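Local coordinates for predicted ATPase involved in replication control, Cdc46/Mcm family (Methanopyrus kandleri AV19, PDB 3F8T), which probably binds ATP and single-stranded DNA as a homolog of the MCM replicative helicase, at residues F371-F376 against E456-A461. The protein carries 2 engineered substitutions. Sequence-based numbering, arbitrary orientation.
Sequences FDLIAF and ERLAKA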
loop_
_atom_site.group_PDB
_atom_site.type_symbol
_atom_site.label_atom_id
_atom_site.label_comp_id
_atom_site.label_asym_id
_atom_site.label_seq_id
_atom_site.Cartn_x
_atom_site.Cartn_y
_atom_site.Cartn_z
ATOM N N PHE A 371 -9.912 16.508 7.669
ATOM C CA PHE A 371 -9.417 16.655 6.306
ATOM C C PHE A 371 -8.433 17.810 6.263
ATOM O O PHE A 371 -8.683 18.872 6.841
ATOM C CB PHE A 371 -10.569 16.879 5.325
ATOM C CG PHE A 371 -11.416 15.668 5.104
ATOM C CD1 PHE A 371 -12.616 15.511 5.791
ATOM C CD2 PHE A 371 -11.020 14.682 4.218
ATOM C CE1 PHE A 371 -13.408 14.379 5.607
ATOM C CE2 PHE A 371 -11.802 13.548 4.027
ATOM C CZ PHE A 371 -13.006 13.401 4.715
ATOM N N ASP A 372 -7.302 17.594 5.610
ATOM C CA ASP A 372 -6.338 18.664 5.368
ATOM C C ASP A 372 -6.901 19.745 4.443
ATOM O O ASP A 372 -6.622 20.913 4.615
ATOM C CB ASP A 372 -5.064 18.082 4.763
ATOM C CG ASP A 372 -4.343 17.124 5.732
ATOM O OD1 ASP A 372 -3.574 17.621 6.577
ATOM O OD2 ASP A 372 -4.554 15.896 5.635
ATOM N N LEU A 373 -7.659 19.333 3.438
ATOM C CA LEU A 373 -8.129 20.250 2.407
ATOM C C LEU A 373 -9.516 19.863 1.962
ATOM O O LEU A 373 -9.825 18.684 1.839
ATOM C CB LEU A 373 -7.217 20.205 1.175
ATOM C CG LEU A 373 -5.740 20.567 1.337
ATOM C CD1 LEU A 373 -4.894 19.935 0.253
ATOM C CD2 LEU A 373 -5.563 22.072 1.376
ATOM N N ILE A 374 -10.348 20.867 1.700
ATOM C CA ILE A 374 -11.601 20.633 1.013
ATOM C C ILE A 374 -11.520 21.337 -0.328
ATOM O O ILE A 374 -11.220 22.527 -0.389
ATOM C CB ILE A 374 -12.843 21.119 1.804
ATOM C CG1 ILE A 374 -12.803 20.580 3.243
ATOM C CG2 ILE A 374 -14.127 20.718 1.024
ATOM C CD1 ILE A 374 -13.989 21.001 4.136
ATOM N N ALA A 375 -11.754 20.584 -1.391
ATOM C CA ALA A 375 -11.708 21.107 -2.750
ATOM C C ALA A 375 -13.138 21.335 -3.253
ATOM O O ALA A 375 -13.857 20.382 -3.606
ATOM C CB ALA A 375 -10.953 20.146 -3.645
ATOM N N PHE A 376 -13.553 22.600 -3.237
ATOM C CA PHE A 376 -14.881 22.999 -3.684
ATOM C C PHE A 376 -14.842 23.170 -5.183
ATOM O O PHE A 376 -14.272 24.141 -5.685
ATOM C CB PHE A 376 -15.329 24.303 -3.007
ATOM C CG PHE A 376 -15.393 24.220 -1.508
ATOM C CD1 PHE A 376 -14.319 24.644 -0.724
ATOM C CD2 PHE A 376 -16.525 23.717 -0.878
ATOM C CE1 PHE A 376 -14.371 24.548 0.660
ATOM C CE2 PHE A 376 -16.584 23.625 0.491
ATOM C CZ PHE A 376 -15.506 24.039 1.267
ATOM N N GLU A 456 2.762 21.716 6.231
ATOM C CA GLU A 456 3.990 20.921 6.330
ATOM C C GLU A 456 3.895 19.620 5.529
ATOM O O GLU A 456 4.829 19.273 4.812
ATOM C CB GLU A 456 4.385 20.653 7.802
ATOM C CG GLU A 456 5.552 19.674 7.935
ATOM C CD GLU A 456 6.548 20.011 9.048
ATOM O OE1 GLU A 456 6.396 21.027 9.756
ATOM O OE2 GLU A 456 7.493 19.219 9.215
ATOM N N ARG A 457 2.769 18.915 5.648
ATOM C CA ARG A 457 2.530 17.692 4.870
ATOM C C ARG A 457 2.555 17.932 3.379
ATOM O O ARG A 457 3.155 17.148 2.632
ATOM C CB ARG A 457 1.183 17.078 5.237
ATOM C CG ARG A 457 1.172 16.411 6.587
ATOM C CD ARG A 457 -0.230 15.842 6.887
ATOM N NE ARG A 457 -0.367 15.613 8.325
ATOM C CZ ARG A 457 -1.269 16.190 9.116
ATOM N NH1 ARG A 457 -2.180 17.029 8.637
ATOM N NH2 ARG A 457 -1.271 15.909 10.407
ATOM N N LEU A 458 1.885 18.999 2.939
ATOM C CA LEU A 458 1.857 19.332 1.517
ATOM C C LEU A 458 3.237 19.703 0.995
ATOM O O LEU A 458 3.575 19.388 -0.159
ATOM C CB LEU A 458 0.870 20.464 1.237
ATOM C CG LEU A 458 -0.623 20.122 1.318
ATOM C CD1 LEU A 458 -1.427 21.395 1.638
ATOM C CD2 LEU A 458 -1.059 19.526 -0.025
ATOM N N ALA A 459 4.012 20.417 1.816
ATOM C CA ALA A 459 5.385 20.788 1.421
ATOM C C ALA A 459 6.321 19.578 1.302
ATOM O O ALA A 459 7.142 19.516 0.381
ATOM C CB ALA A 459 5.959 21.823 2.378
ATOM N N LYS A 460 6.204 18.635 2.238
ATOM C CA LYS A 460 6.938 17.370 2.164
ATOM C C LYS A 460 6.545 16.605 0.885
ATOM O O LYS A 460 7.406 16.074 0.178
ATOM C CB LYS A 460 6.672 16.523 3.412
ATOM C CG LYS A 460 7.315 17.084 4.725
ATOM C CD LYS A 460 6.976 16.174 5.923
ATOM C CE LYS A 460 7.781 16.527 7.183
ATOM N NZ LYS A 460 7.183 15.826 8.384
ATOM N N ALA A 461 5.242 16.545 0.596
ATOM C CA ALA A 461 4.773 15.897 -0.631
ATOM C C ALA A 461 5.375 16.520 -1.882
ATOM O O ALA A 461 5.817 15.801 -2.800
ATOM C CB ALA A 461 3.240 15.900 -0.701
#
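Asp372 OD1 lies at the edge of the Arg457 guanidinium, tilted 17° out of the guanidinium plane, and the carboxylate and guanidinium are turned 72° apart. This salt bridge joins the residue just ahead of strand 373-376, one of the two outermost strands of the parallel P-loop NTPase sheet, to helix 449-465 of the AAA-lid domain, so the two MCM modules meet here through an ion pair, its aspartate buried and its arginine partly exposed, beside a leucine pair. Arg457 NH1 donates to the syn lone pair of Asp372 OD1 at 2.6 Å; the bond is short but bent, with 130° at the hydrogen. The arginine chain runs extended from CG to NE and crosses the aspartate side chain at about a right angle; NH1 alone of its nitrogens bonds the carboxylate. Both oxygens have further partners: OD1 bonds Ser454 OG, one turn earlier in the lid helix, and OD2 takes the backbone N of His241, just ahead of strand 242-245. Arg457 NE is held in turn by Ser237 O, which steadies the guanidinium on the side of the P-loop domain. Next to the ion pair, the Leu373 and Leu458 side chains meet end-on through their methyls. Met224 and Leu227 of helix 219-229 touch Leu373 and Leu458, respectively, while Ala479 and Val483 of helix 473-489 pack on Leu458. Between the two leucines the closest approach is 3.9 Å, from Leu373 CD1 to Leu458 CD2, with Leu458 CD1 only slightly farther from the same Leu373 methyl at 4.0 Å.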